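PDB 2HEU: sugar ABC transporter, sugar-binding protein from Streptococcus pneumoniae, which probably captures extracellular sugars, perhaps raffinose-type oligosaccharides, and hands them to a membrane-embedded ABC importer. Local coordinates for residues Q80-E83 and L84-A88; P212-K215 and D216-K219; W259-T262 and A263-Q267; E313-R317 and P318-Q322. All coordinates share one frame; numbering follows the deposited sequence.

Contact 1: Q80-E83 and L84-A88; sequences QSIE and LQEWA
S81 meets L84 at the start of helix 82-89, where its hydroxyl caps an N-H that has no earlier helical carbonyl to bind. The bond from L84 N to S81 OG is 3.1 Å long and nearly straight (163°). With OG set between the backbone N and the carbonyl carbon (chi1 67°), it can turn back over the first turn; it is also bonded to the carbonyl oxygen of Y78, so a small residue able both to give and to accept suits the N-cap. Regular i to i+4 backbone bonds follow, among them E86 N to I82 O at 2.8 Å and W87 N to E83 O at 2.8 Å.

This helix comes after strand 74-76 of the five-stranded sheet, whose strand order 2-1-3-5-4 is that of class II periplasmic binding proteins. The indole of W87 packs on L62, K63, V66 and L67 of helix 58-67, a place that suits a broad, apolar ring.

The aromatic part of the contact is a CH-pi interaction one turn apart. E83 CB sits 3.6 Å from the centroid of the six-membered ring of W87, only 9° off the ring normal, while E83 CG lies 3.8 Å from W87 CZ2. The E83 chain then bends at chi2 and takes its carboxylate away from the indole, with a long, weak ion pair to K63.

Looser apolar contact runs along the outer side. I82 and E86 lie side by side, I82 CG2 being 3.9 Å from the aliphatic E86 CG, a way for a glutamate at the surface to shield part of an isoleucine.

Contact 2: P212-K215 and D216-K219; sequences PIMK and DDIK
M214 reaches along its helix to both D217 and I218, and this is the close-packed side of helix 212-222. Its chain bends at chi2 and chi3, bringing the methyl round: M214 CE is 3.9 Å from I218 CG1 and 3.5 Å from D217 OD2. The flexible thioether and the branched isoleucine cross each other at a slant and pack against helix 385-396, M214 on V389 and L392, I218 on K385 and M388. D217 sets its CG trans to its own backbone N (chi1 174°), running alongside M214 and against A184 and F185 of helix 178-189.

The segment is thus the opening of an amphipathic helix in a helical part of the solute-binding protein, with P212 in its first turn, where a residue lacking an N-H costs no hydrogen bond. D216 N binds P212 O at 3.0 Å.

P212 and K215, both exposed, form the solvent side, and D216 lies at the boundary, touching A188 and W149. A water donates to P212 O at 2.8 Å and, weakly, to D216 OD1 at 3.1 Å, bridging carbonyl and carboxylate. The long chain of K219 carries its NZ away to salt bridges with E153 and D150.

Contact 3: W259-T262 and A263-Q267; sequences WAIT and AINEQ
I261 and N265 face one another across a single turn of helix, hydrocarbon against amide. I261 CG1 comes within 3.7 Å of N265 ND2, and the two side chains run at a slant to each other. The isoleucine has CG1 trans to its backbone N (chi1 -170°), which swings an end that starts out away from the second segment back over it; I261 CD1 then lies 4.0 Å from N265 OD1. An asparagine suits this surface position: its flat amide lies against the I261 hydrocarbon at van der Waals distance, though the residue is exposed overall.

Purely apolar contact is sparser. A260 CB and I264 CD1 are 4.3 Å apart, a distance that leaves both side chains to pack chiefly on their surroundings: A260 on Y132 and Y239, I264 on Y132, F246 and I273. The small alanine allows the helix to lie close to these aromatic rings, and the two isoleucines pack together on I273 and Y132.

The backbone bonds change along the segment. I264 N to A260 O (3.0 Å) and N265 N to I261 O (2.9 Å) are nearly straight, but E266 N to T262 O lengthens to 3.2 Å and bends to 142°, while Q267 N turns to I264 O in an i to i+3 bond.

Helix 260-265 forms the link of a beta-alpha-beta crossover between strands 253-257 and 273-276, which run parallel on either side of strand 129-134 in the second lobe of the binding protein.

Contact 4: E313-R317 and P318-Q322; sequences EYMTR and PEVMQ
V320 lays a methyl on the ring of Y314: its CG2 is 3.7 Å from the ring centroid, 15° off the normal, in a CH-pi contact. The other branch, V320 CG1, touches the rim at Y314 CE1 (3.6 Å), so that the beta-branched residue meets the ring at both face and rim. The valine is crowded onto the preceding helix as well, V320 CB lying 3.3 Å from Y314 O.

What sets this up is the turn at R317. As N-cap of the following helix it offers its carbonyl to M321 N (3.0 Å), almost straight at 171°, and weakly to V320 N; P318 suits the next position because the first turn asks no N-H of it.

Farther out, the extended R317 chain holds E313 side-on, NE to OE2 and NH2 to OE1, each 3.0 Å. Y314 CD2 lies over one face of the guanidinium, and a water joins R317 NH1 to E319 OE2. R104 pairs with E313 and E44 with R317, charges that probably fix the arginine, while F41 meets Y314 edge-to-face.

Together these contacts make a tight junction between two successive helices, 305-315 and 318-328, with R317 as N-cap of the second and Y314 and V320 packing on helix 31-44.

Read from the N terminus, the four contacts follow in series, each within one continuous segment, so none closes a long loop and none nests in or crosses another. Contact 1 starts the helix after strand 74-76 and ties it to helix 58-67. The chain then passes to the other lobe, where contact 2 lies among helices 149-161, 178-189 and 385-396, and contact 3 joins strands 253-257 and 273-276. Returning through strand 295-298 to the five-stranded sheet, it reaches contact 4 beside helix 31-44. Contacts 2 and 4 are the farthest apart, with centres about 43 Å from each other on opposite sides of the chain's centre.

Contact 1: Q80-E83 and L84-A88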
loop_
_atom_site.group_PDB
_atom_site.type_symbol
_atom_site.label_atom_id
_atom_site.label_comp_id
_atom_site.label_asym_id
_atom_site.label_seq_id
_atom_site.Cartn_x
_atom_site.Cartn_y
_atom_site.Cartn_z
ATOM N N GLN A 80 0.106 5.074 -8.154
ATOM C CA GLN A 80 0.708 6.214 -7.437
ATOM C C GLN A 80 2.002 6.627 -8.017
ATOM O O GLN A 80 2.539 7.676 -7.609
ATOM C CB GLN A 80 0.873 5.913 -5.960
ATOM C CG GLN A 80 2.031 5.044 -5.635
ATOM C CD GLN A 80 1.652 3.587 -5.646
ATOM O OE1 GLN A 80 0.719 3.088 -6.408
ATOM N NE2 GLN A 80 2.153 2.839 -4.702
ATOM N N SER A 81 2.607 5.824 -8.894
ATOM C CA SER A 81 3.963 6.078 -9.346
ATOM C C SER A 81 4.068 7.302 -10.201
ATOM O O SER A 81 3.146 7.683 -10.935
ATOM C CB SER A 81 4.522 4.892 -10.088
ATOM O OG SER A 81 3.870 4.632 -11.324
ATOM N N ILE A 82 5.246 7.918 -10.175
ATOM C CA ILE A 82 5.512 9.074 -11.040
ATOM C C ILE A 82 5.463 8.608 -12.488
ATOM O O ILE A 82 5.048 9.372 -13.358
ATOM C CB ILE A 82 6.900 9.697 -10.678
ATOM C CG1 ILE A 82 6.913 10.127 -9.180
ATOM C CG2 ILE A 82 7.190 10.891 -11.585
ATOM C CD1 ILE A 82 5.658 10.924 -8.694
ATOM N N GLU A 83 5.894 7.387 -12.765
ATOM C CA GLU A 83 5.827 6.879 -14.124
ATOM C C GLU A 83 4.400 6.841 -14.640
ATOM O O GLU A 83 4.178 7.208 -15.788
ATOM C CB GLU A 83 6.479 5.508 -14.293
ATOM C CG GLU A 83 7.929 5.546 -14.122
ATOM C CD GLU A 83 8.416 5.798 -12.730
ATOM O OE1 GLU A 83 7.701 5.463 -11.698
ATOM O OE2 GLU A 83 9.596 6.269 -12.695
ATOM N N LEU A 84 3.451 6.316 -13.883
ATOM C CA LEU A 84 2.082 6.299 -14.325
ATOM C C LEU A 84 1.681 7.748 -14.623
ATOM O O LEU A 84 1.077 8.026 -15.660
ATOM C CB LEU A 84 1.202 5.600 -13.312
ATOM C CG LEU A 84 -0.302 5.497 -13.674
ATOM C CD1 LEU A 84 -1.016 6.729 -13.349
ATOM C CD2 LEU A 84 -0.574 5.079 -15.173
ATOM N N GLN A 85 1.972 8.669 -13.702
ATOM C CA GLN A 85 1.526 10.055 -13.907
ATOM C C GLN A 85 2.074 10.652 -15.187
ATOM O O GLN A 85 1.357 11.202 -16.039
ATOM C CB GLN A 85 2.008 10.899 -12.734
ATOM C CG GLN A 85 1.302 10.486 -11.473
ATOM C CD GLN A 85 1.938 11.079 -10.247
ATOM O OE1 GLN A 85 1.757 10.576 -9.138
ATOM N NE2 GLN A 85 2.751 12.069 -10.430
ATOM N N GLU A 86 3.362 10.526 -15.327
ATOM C CA GLU A 86 4.052 11.180 -16.435
ATOM C C GLU A 86 3.725 10.506 -17.772
ATOM O O GLU A 86 3.550 11.174 -18.790
ATOM C CB GLU A 86 5.514 11.324 -16.195
ATOM C CG GLU A 86 5.792 12.265 -14.993
ATOM C CD GLU A 86 5.252 13.677 -15.188
ATOM O OE1 GLU A 86 5.410 14.234 -16.300
ATOM O OE2 GLU A 86 4.561 14.182 -14.296
ATOM N N TRP A 87 3.692 9.177 -17.780
ATOM C CA TRP A 87 3.376 8.437 -18.961
ATOM C C TRP A 87 1.957 8.712 -19.405
ATOM O O TRP A 87 1.663 8.813 -20.592
ATOM C CB TRP A 87 3.721 6.954 -18.819
ATOM C CG TRP A 87 5.154 6.661 -18.709
ATOM C CD1 TRP A 87 6.241 7.487 -19.073
ATOM C CD2 TRP A 87 5.739 5.488 -18.182
ATOM N NE1 TRP A 87 7.383 6.881 -18.776
ATOM C CE2 TRP A 87 7.133 5.646 -18.262
ATOM C CE3 TRP A 87 5.238 4.309 -17.674
ATOM C CZ2 TRP A 87 8.028 4.710 -17.809
ATOM C CZ3 TRP A 87 6.149 3.392 -17.227
ATOM C CH2 TRP A 87 7.501 3.572 -17.313
ATOM N N ALA A 88 1.048 8.815 -18.436
ATOM C CA ALA A 88 -0.317 9.123 -18.726
ATOM C C ALA A 88 -0.455 10.528 -19.359
ATOM O O ALA A 88 -1.166 10.730 -20.357
ATOM C CB ALA A 88 -1.183 9.004 -17.498
#

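Contact 2: P212-K215 and D216-K219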
loop_
_atom_site.group_PDB
_atom_site.type_symbol
_atom_site.label_atom_id
_atom_site.label_comp_id
_atom_site.label_asym_id
_atom_site.label_seq_id
_atom_site.Cartn_x
_atom_site.Cartn_y
_atom_site.Cartn_z
ATOM N N PRO A 212 1.966 23.118 15.959
ATOM C CA PRO A 212 1.076 22.098 16.533
ATOM C C PRO A 212 1.087 20.780 15.812
ATOM O O PRO A 212 1.021 19.706 16.430
ATOM C CB PRO A 212 -0.259 22.788 16.532
ATOM C CG PRO A 212 0.085 24.231 16.756
ATOM C CD PRO A 212 1.291 24.424 15.927
ATOM N N ILE A 213 1.144 20.815 14.483
ATOM C CA ILE A 213 1.127 19.583 13.691
ATOM C C ILE A 213 2.376 18.768 13.993
ATOM O O ILE A 213 2.324 17.539 14.115
ATOM C CB ILE A 213 0.969 19.855 12.173
ATOM C CG1 ILE A 213 -0.448 20.353 11.901
ATOM C CG2 ILE A 213 1.314 18.655 11.358
ATOM C CD1 ILE A 213 -0.642 21.084 10.577
ATOM N N MET A 214 3.524 19.428 14.067
ATOM C CA MET A 214 4.781 18.738 14.370
ATOM C C MET A 214 4.719 18.185 15.761
ATOM O O MET A 214 5.163 17.043 16.004
ATOM C CB MET A 214 5.941 19.690 14.202
ATOM C CG MET A 214 7.161 19.176 13.833
ATOM S SD MET A 214 7.233 18.053 12.410
ATOM C CE MET A 214 7.953 16.684 13.262
ATOM N N LYS A 215 4.170 18.904 16.769
ATOM C CA LYS A 215 4.036 18.401 18.103
ATOM C C LYS A 215 3.211 17.121 18.111
ATOM O O LYS A 215 3.521 16.143 18.811
ATOM C CB LYS A 215 3.412 19.448 19.027
ATOM C CG LYS A 215 4.348 20.616 19.305
ATOM C CD LYS A 215 3.600 21.690 20.162
ATOM C CE LYS A 215 4.478 22.915 20.424
ATOM N NZ LYS A 215 5.592 22.611 21.240
ATOM N N ASP A 216 2.120 17.117 17.353
ATOM C CA ASP A 216 1.259 15.922 17.291
ATOM C C ASP A 216 1.973 14.767 16.585
ATOM O O ASP A 216 1.863 13.624 17.012
ATOM C CB ASP A 216 -0.055 16.235 16.616
ATOM C CG ASP A 216 -1.073 17.003 17.529
ATOM O OD1 ASP A 216 -0.885 17.000 18.745
ATOM O OD2 ASP A 216 -2.056 17.512 16.992
ATOM N N ASP A 217 2.666 15.064 15.484
ATOM C CA ASP A 217 3.444 13.996 14.826
ATOM C C ASP A 217 4.454 13.389 15.809
ATOM O O ASP A 217 4.610 12.173 15.846
ATOM C CB ASP A 217 4.177 14.587 13.624
ATOM C CG ASP A 217 5.105 13.586 12.988
ATOM O OD1 ASP A 217 4.461 12.646 12.351
ATOM O OD2 ASP A 217 6.315 13.644 13.102
ATOM N N ILE A 218 5.158 14.217 16.585
ATOM C CA ILE A 218 6.106 13.740 17.548
ATOM C C ILE A 218 5.432 12.921 18.612
ATOM O O ILE A 218 5.948 11.896 19.039
ATOM C CB ILE A 218 6.895 14.945 18.086
ATOM C CG1 ILE A 218 7.843 15.465 16.994
ATOM C CG2 ILE A 218 7.636 14.567 19.373
ATOM C CD1 ILE A 218 8.434 16.832 17.263
ATOM N N LYS A 219 4.244 13.341 19.078
ATOM C CA LYS A 219 3.481 12.567 20.038
ATOM C C LYS A 219 3.220 11.156 19.499
ATOM O O LYS A 219 3.436 10.146 20.199
ATOM C CB LYS A 219 2.171 13.260 20.358
ATOM C CG LYS A 219 1.230 12.517 21.257
ATOM C CD LYS A 219 -0.080 13.251 21.430
ATOM C CE LYS A 219 -1.162 12.539 22.188
ATOM N NZ LYS A 219 -0.834 12.325 23.585
HETATM O O HOH W 1 -0.169 20.018 18.979
#

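Contact 3: W259-T262 and A263-Q267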
loop_
_atom_site.group_PDB
_atom_site.type_symbol
_atom_site.label_atom_id
_atom_site.label_comp_id
_atom_site.label_asym_id
_atom_site.label_seq_id
_atom_site.Cartn_x
_atom_site.Cartn_y
_atom_site.Cartn_z
ATOM N N TRP A 259 0.855 -6.484 3.200
ATOM C CA TRP A 259 1.710 -7.472 2.570
ATOM C C TRP A 259 2.292 -8.450 3.609
ATOM O O TRP A 259 2.674 -9.575 3.280
ATOM C CB TRP A 259 2.855 -6.817 1.798
ATOM C CG TRP A 259 3.619 -5.808 2.566
ATOM C CD1 TRP A 259 4.605 -6.030 3.480
ATOM C CD2 TRP A 259 3.433 -4.369 2.552
ATOM N NE1 TRP A 259 5.060 -4.826 4.012
ATOM C CE2 TRP A 259 4.343 -3.812 3.467
ATOM C CE3 TRP A 259 2.558 -3.515 1.861
ATOM C CZ2 TRP A 259 4.410 -2.420 3.687
ATOM C CZ3 TRP A 259 2.617 -2.139 2.082
ATOM C CH2 TRP A 259 3.564 -1.623 2.954
ATOM N N ALA A 260 2.422 -8.043 4.867
ATOM C CA ALA A 260 3.167 -8.799 5.858
ATOM C C ALA A 260 2.468 -10.095 6.280
ATOM O O ALA A 260 3.126 -11.000 6.761
ATOM C CB ALA A 260 3.479 -7.949 7.096
ATOM N N ILE A 261 1.152 -10.161 6.134
ATOM C CA ILE A 261 0.427 -11.330 6.651
ATOM C C ILE A 261 0.943 -12.636 6.004
ATOM O O ILE A 261 1.011 -13.665 6.688
ATOM C CB ILE A 261 -1.096 -11.192 6.486
ATOM C CG1 ILE A 261 -1.837 -12.284 7.243
ATOM C CG2 ILE A 261 -1.528 -11.075 5.040
ATOM C CD1 ILE A 261 -1.520 -12.422 8.735
ATOM N N THR A 262 1.332 -12.595 4.760
ATOM C CA THR A 262 1.809 -13.768 4.077
ATOM C C THR A 262 3.058 -14.317 4.768
ATOM O O THR A 262 3.176 -15.536 5.110
ATOM C CB THR A 262 2.162 -13.325 2.646
ATOM O OG1 THR A 262 1.034 -12.588 2.046
ATOM C CG2 THR A 262 2.515 -14.528 1.798
ATOM N N ALA A 263 4.011 -13.404 5.061
ATOM C CA ALA A 263 5.229 -13.768 5.747
ATOM C C ALA A 263 4.945 -14.278 7.144
ATOM O O ALA A 263 5.582 -15.231 7.630
ATOM C CB ALA A 263 6.213 -12.619 5.760
ATOM N N ILE A 264 4.048 -13.613 7.877
ATOM C CA ILE A 264 3.719 -14.032 9.226
ATOM C C ILE A 264 3.150 -15.474 9.174
ATOM O O ILE A 264 3.561 -16.313 10.008
ATOM C CB ILE A 264 2.687 -13.062 9.880
ATOM C CG1 ILE A 264 3.341 -11.674 10.044
ATOM C CG2 ILE A 264 2.240 -13.637 11.211
ATOM C CD1 ILE A 264 2.320 -10.607 10.324
ATOM N N ASN A 265 2.246 -15.740 8.289
ATOM C CA ASN A 265 1.607 -17.101 8.281
ATOM C C ASN A 265 2.624 -18.169 8.005
ATOM O O ASN A 265 2.442 -19.294 8.512
ATOM C CB ASN A 265 0.454 -17.129 7.319
ATOM C CG ASN A 265 -0.767 -16.437 7.817
ATOM O OD1 ASN A 265 -0.973 -16.357 9.041
ATOM N ND2 ASN A 265 -1.602 -16.000 6.914
ATOM N N GLU A 266 3.651 -17.935 7.242
ATOM C CA GLU A 266 4.565 -18.990 6.903
ATOM C C GLU A 266 5.493 -19.334 8.069
ATOM O O GLU A 266 6.296 -20.283 8.008
ATOM C CB GLU A 266 5.395 -18.582 5.658
ATOM C CG GLU A 266 4.593 -18.435 4.399
ATOM C CD GLU A 266 5.379 -18.563 3.140
ATOM O OE1 GLU A 266 6.607 -18.577 3.192
ATOM O OE2 GLU A 266 4.694 -18.752 2.072
ATOM N N GLN A 267 5.393 -18.549 9.160
ATOM C CA GLN A 267 6.107 -18.865 10.401
ATOM C C GLN A 267 5.283 -19.721 11.356
ATOM O O GLN A 267 5.798 -20.077 12.433
ATOM C CB GLN A 267 6.490 -17.533 11.076
ATOM C CG GLN A 267 7.470 -16.742 10.239
ATOM C CD GLN A 267 8.779 -17.441 10.006
ATOM O OE1 GLN A 267 9.264 -18.190 10.891
ATOM N NE2 GLN A 267 9.409 -17.228 8.858
#

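Contact 4: E313-R317 and P318-Q322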
loop_
_atom_site.group_PDB
_atom_site.type_symbol
_atom_site.label_atom_id
_atom_site.label_comp_id
_atom_site.label_asym_id
_atom_site.label_seq_id
_atom_site.Cartn_x
_atom_site.Cartn_y
_atom_site.Cartn_z
ATOM N N GLU A 313 -11.458 -6.069 -18.877
ATOM C CA GLU A 313 -12.849 -6.237 -18.469
ATOM C C GLU A 313 -13.039 -7.557 -17.745
ATOM O O GLU A 313 -13.770 -7.619 -16.756
ATOM C CB GLU A 313 -13.755 -6.124 -19.695
ATOM C CG GLU A 313 -15.221 -6.197 -19.309
ATOM C CD GLU A 313 -15.826 -7.553 -19.318
ATOM O OE1 GLU A 313 -15.577 -8.309 -20.295
ATOM O OE2 GLU A 313 -16.669 -7.824 -18.441
ATOM N N TYR A 314 -12.454 -8.625 -18.235
ATOM C CA TYR A 314 -12.625 -9.905 -17.662
ATOM C C TYR A 314 -12.234 -9.890 -16.170
ATOM O O TYR A 314 -12.966 -10.445 -15.326
ATOM C CB TYR A 314 -11.736 -10.970 -18.422
ATOM C CG TYR A 314 -11.970 -12.359 -18.027
ATOM C CD1 TYR A 314 -11.039 -13.119 -17.368
ATOM C CD2 TYR A 314 -13.151 -13.002 -18.367
ATOM C CE1 TYR A 314 -11.233 -14.403 -17.057
ATOM C CE2 TYR A 314 -13.380 -14.342 -18.065
ATOM C CZ TYR A 314 -12.427 -15.022 -17.394
ATOM O OH TYR A 314 -12.619 -16.328 -16.996
ATOM N N MET A 315 -11.108 -9.241 -15.852
ATOM C CA MET A 315 -10.656 -9.214 -14.470
ATOM C C MET A 315 -11.554 -8.402 -13.564
ATOM O O MET A 315 -11.508 -8.582 -12.323
ATOM C CB MET A 315 -9.206 -8.714 -14.448
ATOM C CG MET A 315 -8.476 -8.933 -13.111
ATOM S SD MET A 315 -7.985 -10.628 -13.001
ATOM C CE MET A 315 -8.510 -10.524 -11.990
ATOM N N THR A 316 -12.336 -7.459 -14.109
ATOM C CA THR A 316 -13.297 -6.699 -13.310
ATOM C C THR A 316 -14.575 -7.487 -12.928
ATOM O O THR A 316 -15.369 -6.988 -12.158
ATOM C CB THR A 316 -13.685 -5.391 -13.952
ATOM O OG1 THR A 316 -14.546 -5.646 -15.121
ATOM C CG2 THR A 316 -12.573 -4.440 -14.346
ATOM N N ARG A 317 -14.772 -8.648 -13.544
ATOM C CA ARG A 317 -15.957 -9.425 -13.229
ATOM C C ARG A 317 -15.817 -10.026 -11.822
ATOM O O ARG A 317 -14.748 -10.530 -11.484
ATOM C CB ARG A 317 -16.104 -10.574 -14.225
ATOM C CG ARG A 317 -16.342 -10.099 -15.626
ATOM C CD ARG A 317 -16.407 -11.237 -16.585
ATOM N NE ARG A 317 -16.530 -10.777 -17.932
ATOM C CZ ARG A 317 -16.718 -11.560 -18.990
ATOM N NH1 ARG A 317 -16.782 -12.880 -18.783
ATOM N NH2 ARG A 317 -16.723 -11.057 -20.178
ATOM N N PRO A 318 -16.857 -10.008 -10.987
ATOM C CA PRO A 318 -16.687 -10.490 -9.616
ATOM C C PRO A 318 -16.248 -11.868 -9.508
ATOM O O PRO A 318 -15.392 -12.171 -8.683
ATOM C CB PRO A 318 -18.105 -10.310 -9.025
ATOM C CG PRO A 318 -18.942 -9.784 -10.009
ATOM C CD PRO A 318 -18.195 -9.456 -11.248
ATOM N N GLU A 319 -16.754 -12.781 -10.380
ATOM C CA GLU A 319 -16.369 -14.152 -10.241
ATOM C C GLU A 319 -14.940 -14.483 -10.738
ATOM O O GLU A 319 -14.386 -15.539 -10.450
ATOM C CB GLU A 319 -17.420 -15.002 -11.066
ATOM C CG GLU A 319 -17.457 -14.777 -12.606
ATOM C CD GLU A 319 -18.221 -13.551 -13.099
ATOM O OE1 GLU A 319 -18.742 -12.768 -12.284
ATOM O OE2 GLU A 319 -18.500 -13.485 -14.332
ATOM N N VAL A 320 -14.394 -13.563 -11.488
ATOM C CA VAL A 320 -12.976 -13.687 -11.908
ATOM C C VAL A 320 -12.041 -13.086 -10.835
ATOM O O VAL A 320 -11.161 -13.801 -10.354
ATOM C CB VAL A 320 -12.705 -12.992 -13.266
ATOM C CG1 VAL A 320 -11.299 -13.123 -13.668
ATOM C CG2 VAL A 320 -13.651 -13.631 -14.357
ATOM N N MET A 321 -12.341 -11.884 -10.423
ATOM C CA MET A 321 -11.615 -11.240 -9.344
ATOM C C MET A 321 -11.619 -12.125 -8.120
ATOM O O MET A 321 -10.618 -12.209 -7.382
ATOM C CB MET A 321 -12.116 -9.825 -9.107
ATOM C CG MET A 321 -11.326 -9.085 -8.015
ATOM S SD MET A 321 -9.661 -8.700 -8.699
ATOM C CE MET A 321 -8.769 -9.011 -7.309
ATOM N N GLN A 322 -12.753 -12.835 -7.841
ATOM C CA GLN A 322 -12.796 -13.703 -6.695
ATOM C C GLN A 322 -11.648 -14.725 -6.661
ATOM O O GLN A 322 -11.125 -15.049 -5.588
ATOM C CB GLN A 322 -14.112 -14.474 -6.659
ATOM C CG GLN A 322 -14.423 -15.189 -5.334
ATOM C CD GLN A 322 -14.825 -14.244 -4.252
ATOM O OE1 GLN A 322 -14.150 -14.123 -3.143
ATOM N NE2 GLN A 322 -15.831 -13.510 -4.510
HETATM O O HOH W 2 -17.154 -14.604 -16.397
#